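Local coordinates for hemolysin activator protein CdiB (Acinetobacter baumannii ACICU, PDB 6WIL), which probably secretes the toxin of a contact-dependent growth inhibition system across the outer membrane, as a two-partner secretion transporter of the Omp85 superfamily, at residues P415-T424 and Y436-K447. Sequence-based numbering, arbitrary orientation.
Sequences PLWSADLRYT and YRLNWRGQYAPK. With C8E ((hydroxyethyloxy)tri(ethyloxy)octane), chain D.
Four hydrogen-bonded pairs, Trp417 with Tyr444, Ala419 with Gly442, Leu421 with Trp440 and Tyr423 with Leu438, zip strand 415-424 antiparallel to strand 436-444. Each exchanges two N-H...O=C bonds; Leu421 N lies 2.7 Å from Trp440 O, and Gly442 N 3.0 Å from Ala419 O. CA-H...O contacts fill in between. Past the paired part, a water bridges Pro415 O and Lys447 N.

Apolar packing occupies the face bearing these pairs. The Trp440 indole, carried by a CG anti to its own N (chi1 177°), reaches across to the other strand, where the methyl CB of Ala419 meets the ring edge 3.4 Å from CZ3 and Leu421 CB lies 3.8 Å from CE3. Gly442 leaves room for this ring, since a CB there would run into Trp440 CZ2. The side chains of Tyr423 and Tyr436 cross at about a right angle and meet at their ring edges, CD2 against CE2, while Trp417 CD1 approaches Tyr444 CD2.

The two strands form a hairpin in the 16-stranded transmembrane barrel characteristic of the Omp85 superfamily, between strands 374-386 and 476-487. The aromatic face looks outward: a detergent's octyl chain runs over Ala419 CB, its C1 above one face of the Trp417 ring, toward the rim, and its C7 at the edge of Trp440, much as a lipid tail might.

Polar side chains turn to the barrel interior. Asp420 and Arg441 lie side by side, modelled as a salt bridge whose details are doubtful because Asp420 OD1 sits too close to Arg441. Arg422 NH1 comes within 3.6 Å of Arg437 NH1; the charge of Arg422 is probably offset by salt bridges to Asp27 of helix 8-27 and Asp377. Gln443 NE2 donates to the backbone O of Asp453 and of Asp475. An apolar contact joins this face where Leu416 CD1 packs 3.6 Å from Gln443 CG.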
loop_
_atom_site.group_PDB
_atom_site.type_symbol
_atom_site.label_atom_id
_atom_site.label_comp_id
_atom_site.label_asym_id
_atom_site.label_seq_id
_atom_site.Cartn_x
_atom_site.Cartn_y
_atom_site.Cartn_z
ATOM N N PRO A 415 -8.066 18.022 14.555
ATOM C CA PRO A 415 -7.949 17.445 13.209
ATOM C C PRO A 415 -6.521 17.455 12.688
ATOM O O PRO A 415 -5.832 18.478 12.750
ATOM C CB PRO A 415 -8.856 18.351 12.372
ATOM C CG PRO A 415 -8.725 19.690 13.037
ATOM C CD PRO A 415 -8.483 19.435 14.513
ATOM N N LEU A 416 -6.066 16.319 12.169
ATOM C CA LEU A 416 -4.729 16.195 11.609
ATOM C C LEU A 416 -4.826 15.657 10.191
ATOM O O LEU A 416 -5.519 14.664 9.943
ATOM C CB LEU A 416 -3.851 15.276 12.460
ATOM C CG LEU A 416 -2.372 15.300 12.071
ATOM C CD1 LEU A 416 -1.792 16.675 12.342
ATOM C CD2 LEU A 416 -1.581 14.223 12.795
ATOM N N TRP A 417 -4.140 16.320 9.267
ATOM C CA TRP A 417 -4.044 15.875 7.885
ATOM C C TRP A 417 -2.688 15.224 7.668
ATOM O O TRP A 417 -1.653 15.810 7.997
ATOM C CB TRP A 417 -4.232 17.044 6.918
ATOM C CG TRP A 417 -5.641 17.513 6.830
ATOM C CD1 TRP A 417 -6.246 18.444 7.619
ATOM C CD2 TRP A 417 -6.634 17.067 5.899
ATOM N NE1 TRP A 417 -7.555 18.608 7.238
ATOM C CE2 TRP A 417 -7.818 17.775 6.181
ATOM C CE3 TRP A 417 -6.635 16.140 4.852
ATOM C CZ2 TRP A 417 -8.992 17.583 5.459
ATOM C CZ3 TRP A 417 -7.801 15.952 4.134
ATOM C CH2 TRP A 417 -8.964 16.670 4.441
ATOM N N SER A 418 -2.697 14.013 7.125
ATOM C CA SER A 418 -1.476 13.280 6.838
ATOM C C SER A 418 -1.487 12.834 5.386
ATOM O O SER A 418 -2.540 12.531 4.819
ATOM C CB SER A 418 -1.316 12.067 7.760
ATOM O OG SER A 418 -1.049 12.479 9.087
ATOM N N ALA A 419 -0.302 12.802 4.788
ATOM C CA ALA A 419 -0.182 12.433 3.388
ATOM C C ALA A 419 1.120 11.679 3.177
ATOM O O ALA A 419 2.082 11.839 3.934
ATOM C CB ALA A 419 -0.250 13.662 2.478
ATOM N N ASP A 420 1.134 10.853 2.135
ATOM C CA ASP A 420 2.265 9.997 1.828
ATOM C C ASP A 420 2.384 9.851 0.324
ATOM O O ASP A 420 1.382 9.817 -0.392
ATOM C CB ASP A 420 2.113 8.616 2.467
ATOM C CG ASP A 420 2.483 8.617 3.922
ATOM O OD1 ASP A 420 3.678 8.819 4.209
ATOM O OD2 ASP A 420 1.582 8.445 4.773
ATOM N N LEU A 421 3.622 9.759 -0.147
ATOM C CA LEU A 421 3.867 9.552 -1.565
ATOM C C LEU A 421 5.171 8.792 -1.727
ATOM O O LEU A 421 6.173 9.137 -1.095
ATOM C CB LEU A 421 3.923 10.884 -2.315
ATOM C CG LEU A 421 3.754 10.796 -3.830
ATOM C CD1 LEU A 421 2.997 12.012 -4.333
ATOM C CD2 LEU A 421 5.104 10.683 -4.518
ATOM N N ARG A 422 5.149 7.758 -2.564
ATOM C CA ARG A 422 6.350 6.999 -2.875
ATOM C C ARG A 422 6.411 6.751 -4.373
ATOM O O ARG A 422 5.380 6.537 -5.018
ATOM C CB ARG A 422 6.392 5.669 -2.113
ATOM C CG ARG A 422 6.481 5.826 -0.602
ATOM C CD ARG A 422 6.754 4.494 0.069
ATOM N NE ARG A 422 5.740 3.501 -0.271
ATOM C CZ ARG A 422 5.810 2.215 0.060
ATOM N NH1 ARG A 422 6.852 1.759 0.742
ATOM N NH2 ARG A 422 4.838 1.384 -0.295
ATOM N N TYR A 423 7.623 6.788 -4.921
ATOM C CA TYR A 423 7.835 6.557 -6.344
ATOM C C TYR A 423 9.102 5.739 -6.542
ATOM O O TYR A 423 10.135 6.028 -5.930
ATOM C CB TYR A 423 7.931 7.880 -7.111
ATOM C CG TYR A 423 8.146 7.719 -8.598
ATOM C CD1 TYR A 423 7.105 7.337 -9.434
ATOM C CD2 TYR A 423 9.388 7.960 -9.170
ATOM C CE1 TYR A 423 7.296 7.195 -10.792
ATOM C CE2 TYR A 423 9.589 7.818 -10.532
ATOM C CZ TYR A 423 8.539 7.436 -11.336
ATOM O OH TYR A 423 8.726 7.293 -12.692
ATOM N N THR A 424 9.015 4.725 -7.401
ATOM C CA THR A 424 10.125 3.837 -7.708
ATOM C C THR A 424 10.162 3.599 -9.208
ATOM O O THR A 424 9.119 3.388 -9.832
ATOM C CB THR A 424 9.988 2.494 -6.967
ATOM O OG1 THR A 424 10.364 2.659 -5.598
ATOM C CG2 THR A 424 10.859 1.420 -7.597
ATOM N N TYR A 436 15.720 4.323 -8.849
ATOM C CA TYR A 436 15.503 5.603 -8.190
ATOM C C TYR A 436 14.309 5.492 -7.257
ATOM O O TYR A 436 13.275 4.923 -7.622
ATOM C CB TYR A 436 15.272 6.730 -9.201
ATOM C CG TYR A 436 14.762 8.008 -8.573
ATOM C CD1 TYR A 436 15.629 8.897 -7.955
ATOM C CD2 TYR A 436 13.409 8.321 -8.595
ATOM C CE1 TYR A 436 15.162 10.063 -7.378
ATOM C CE2 TYR A 436 12.934 9.482 -8.022
ATOM C CZ TYR A 436 13.814 10.350 -7.417
ATOM O OH TYR A 436 13.341 11.507 -6.846
ATOM N N ARG A 437 14.448 6.053 -6.058
ATOM C CA ARG A 437 13.426 5.932 -5.028
ATOM C C ARG A 437 13.183 7.280 -4.369
ATOM O O ARG A 437 14.132 7.936 -3.929
ATOM C CB ARG A 437 13.841 4.906 -3.970
ATOM C CG ARG A 437 12.855 4.774 -2.835
ATOM C CD ARG A 437 11.853 3.681 -3.118
ATOM N NE ARG A 437 10.900 3.519 -2.028
ATOM C CZ ARG A 437 11.184 2.925 -0.874
ATOM N NH1 ARG A 437 10.255 2.821 0.064
ATOM N NH2 ARG A 437 12.401 2.447 -0.651
ATOM N N LEU A 438 11.913 7.678 -4.285
ATOM C CA LEU A 438 11.514 8.892 -3.584
ATOM C C LEU A 438 10.433 8.560 -2.568
ATOM O O LEU A 438 9.412 7.959 -2.918
ATOM C CB LEU A 438 11.008 9.965 -4.558
ATOM C CG LEU A 438 10.466 11.260 -3.939
ATOM C CD1 LEU A 438 10.970 12.473 -4.705
ATOM C CD2 LEU A 438 8.941 11.263 -3.898
ATOM N N ASN A 439 10.660 8.959 -1.317
ATOM C CA ASN A 439 9.684 8.834 -0.241
ATOM C C ASN A 439 9.318 10.224 0.255
ATOM O O ASN A 439 10.201 11.022 0.583
ATOM C CB ASN A 439 10.235 8.000 0.918
ATOM C CG ASN A 439 10.601 6.596 0.501
ATOM O OD1 ASN A 439 9.926 5.987 -0.328
ATOM N ND2 ASN A 439 11.681 6.071 1.072
ATOM N N TRP A 440 8.019 10.509 0.317
ATOM C CA TRP A 440 7.529 11.800 0.778
ATOM C C TRP A 440 6.409 11.597 1.786
ATOM O O TRP A 440 5.473 10.832 1.535
ATOM C CB TRP A 440 7.027 12.654 -0.385
ATOM C CG TRP A 440 6.451 13.963 0.059
ATOM C CD1 TRP A 440 7.124 15.138 0.232
ATOM C CD2 TRP A 440 5.083 14.232 0.391
ATOM N NE1 TRP A 440 6.259 16.122 0.648
ATOM C CE2 TRP A 440 5.000 15.592 0.751
ATOM C CE3 TRP A 440 3.921 13.456 0.415
ATOM C CZ2 TRP A 440 3.802 16.190 1.133
ATOM C CZ3 TRP A 440 2.734 14.053 0.793
ATOM C CH2 TRP A 440 2.682 15.406 1.146
ATOM N N ARG A 441 6.504 12.294 2.913
ATOM C CA ARG A 441 5.474 12.279 3.941
ATOM C C ARG A 441 5.233 13.705 4.411
ATOM O O ARG A 441 6.182 14.476 4.574
ATOM C CB ARG A 441 5.880 11.384 5.118
ATOM C CG ARG A 441 4.954 11.468 6.315
ATOM C CD ARG A 441 4.990 10.186 7.124
ATOM N NE ARG A 441 4.588 9.031 6.326
ATOM C CZ ARG A 441 4.447 7.802 6.811
ATOM N NH1 ARG A 441 4.075 6.807 6.016
ATOM N NH2 ARG A 441 4.669 7.573 8.094
ATOM N N GLY A 442 3.973 14.053 4.618
ATOM C CA GLY A 442 3.616 15.408 4.989
ATOM C C GLY A 442 2.496 15.426 6.006
ATOM O O GLY A 442 1.633 14.546 6.032
ATOM N N GLN A 443 2.514 16.460 6.843
ATOM C CA GLN A 443 1.525 16.640 7.894
ATOM C C GLN A 443 1.136 18.108 7.977
ATOM O O GLN A 443 2.000 18.990 7.944
ATOM C CB GLN A 443 2.066 16.155 9.244
ATOM C CG GLN A 443 1.269 16.609 10.442
ATOM C CD GLN A 443 1.813 16.047 11.734
ATOM O OE1 GLN A 443 2.131 14.860 11.820
ATOM N NE2 GLN A 443 1.931 16.896 12.748
ATOM N N TYR A 444 -0.168 18.365 8.079
ATOM C CA TYR A 444 -0.704 19.716 8.220
ATOM C C TYR A 444 -1.719 19.731 9.353
ATOM O O TYR A 444 -2.693 18.971 9.327
ATOM C CB TYR A 444 -1.349 20.199 6.919
ATOM C CG TYR A 444 -2.226 21.417 7.104
ATOM C CD1 TYR A 444 -1.670 22.683 7.249
ATOM C CD2 TYR A 444 -3.608 21.302 7.142
ATOM C CE1 TYR A 444 -2.469 23.799 7.425
ATOM C CE2 TYR A 444 -4.414 22.409 7.317
ATOM C CZ TYR A 444 -3.842 23.654 7.457
ATOM O OH TYR A 444 -4.651 24.753 7.630
ATOM N N ALA A 445 -1.500 20.603 10.333
ATOM C CA ALA A 445 -2.378 20.729 11.492
ATOM C C ALA A 445 -3.020 22.109 11.514
ATOM O O ALA A 445 -2.306 23.114 11.679
ATOM C CB ALA A 445 -1.602 20.488 12.787
ATOM N N PRO A 446 -4.341 22.221 11.353
ATOM C CA PRO A 446 -4.974 23.544 11.472
ATOM C C PRO A 446 -4.875 24.141 12.865
ATOM O O PRO A 446 -4.781 25.367 12.993
ATOM C CB PRO A 446 -6.434 23.274 11.080
ATOM C CG PRO A 446 -6.389 22.022 10.273
ATOM C CD PRO A 446 -5.280 21.200 10.858
ATOM N N LYS A 447 -4.894 23.322 13.911
ATOM C CA LYS A 447 -4.881 23.809 15.282
ATOM C C LYS A 447 -3.587 23.410 15.978
ATOM O O LYS A 447 -2.741 22.703 15.425
ATOM C CB LYS A 447 -6.092 23.276 16.059
ATOM C CG LYS A 447 -7.418 23.526 15.361
ATOM C CD LYS A 447 -7.523 24.973 14.903
ATOM C CE LYS A 447 -8.830 25.244 14.184
ATOM N NZ LYS A 447 -8.690 25.434 12.710
HETATM C C1 C8E D . -5.298 18.226 1.934
HETATM C C2 C8E D . -4.105 18.086 2.877
HETATM C C3 C8E D . -3.360 16.783 2.587
HETATM C C4 C8E D . -2.138 16.681 3.497
HETATM C C5 C8E D . -1.100 17.718 3.078
HETATM C C6 C8E D . 0.017 17.749 4.116
HETATM C C7 C8E D . 1.330 18.125 3.434
HETATM C C8 C8E D . 1.552 19.631 3.542
HETATM O O9 C8E D . 2.742 19.855 4.244
HETATM C C10 C8E D . 3.061 21.204 4.440
HETATM C C11 C8E D . 4.211 21.310 5.439
HETATM O O12 C8E D . 5.174 22.203 4.954
HETATM C C13 C8E D . 6.148 22.563 5.894
HETATM C C14 C8E D . 7.122 23.563 5.271
HETATM O O15 C8E D . 7.149 23.409 3.879
HETATM C C16 C8E D . 8.112 24.197 3.239
HETATM C C17 C8E D . 8.435 23.622 1.858
HETATM O O18 C8E D . 7.321 23.727 1.015
HETATM C C19 C8E D . 7.610 23.526 -0.340
HETATM C C20 C8E D . 6.788 22.357 -0.885
HETATM O O21 C8E D . 5.423 22.591 -0.673
HETATM O O HOH W 1 -4.981 20.868 13.982
#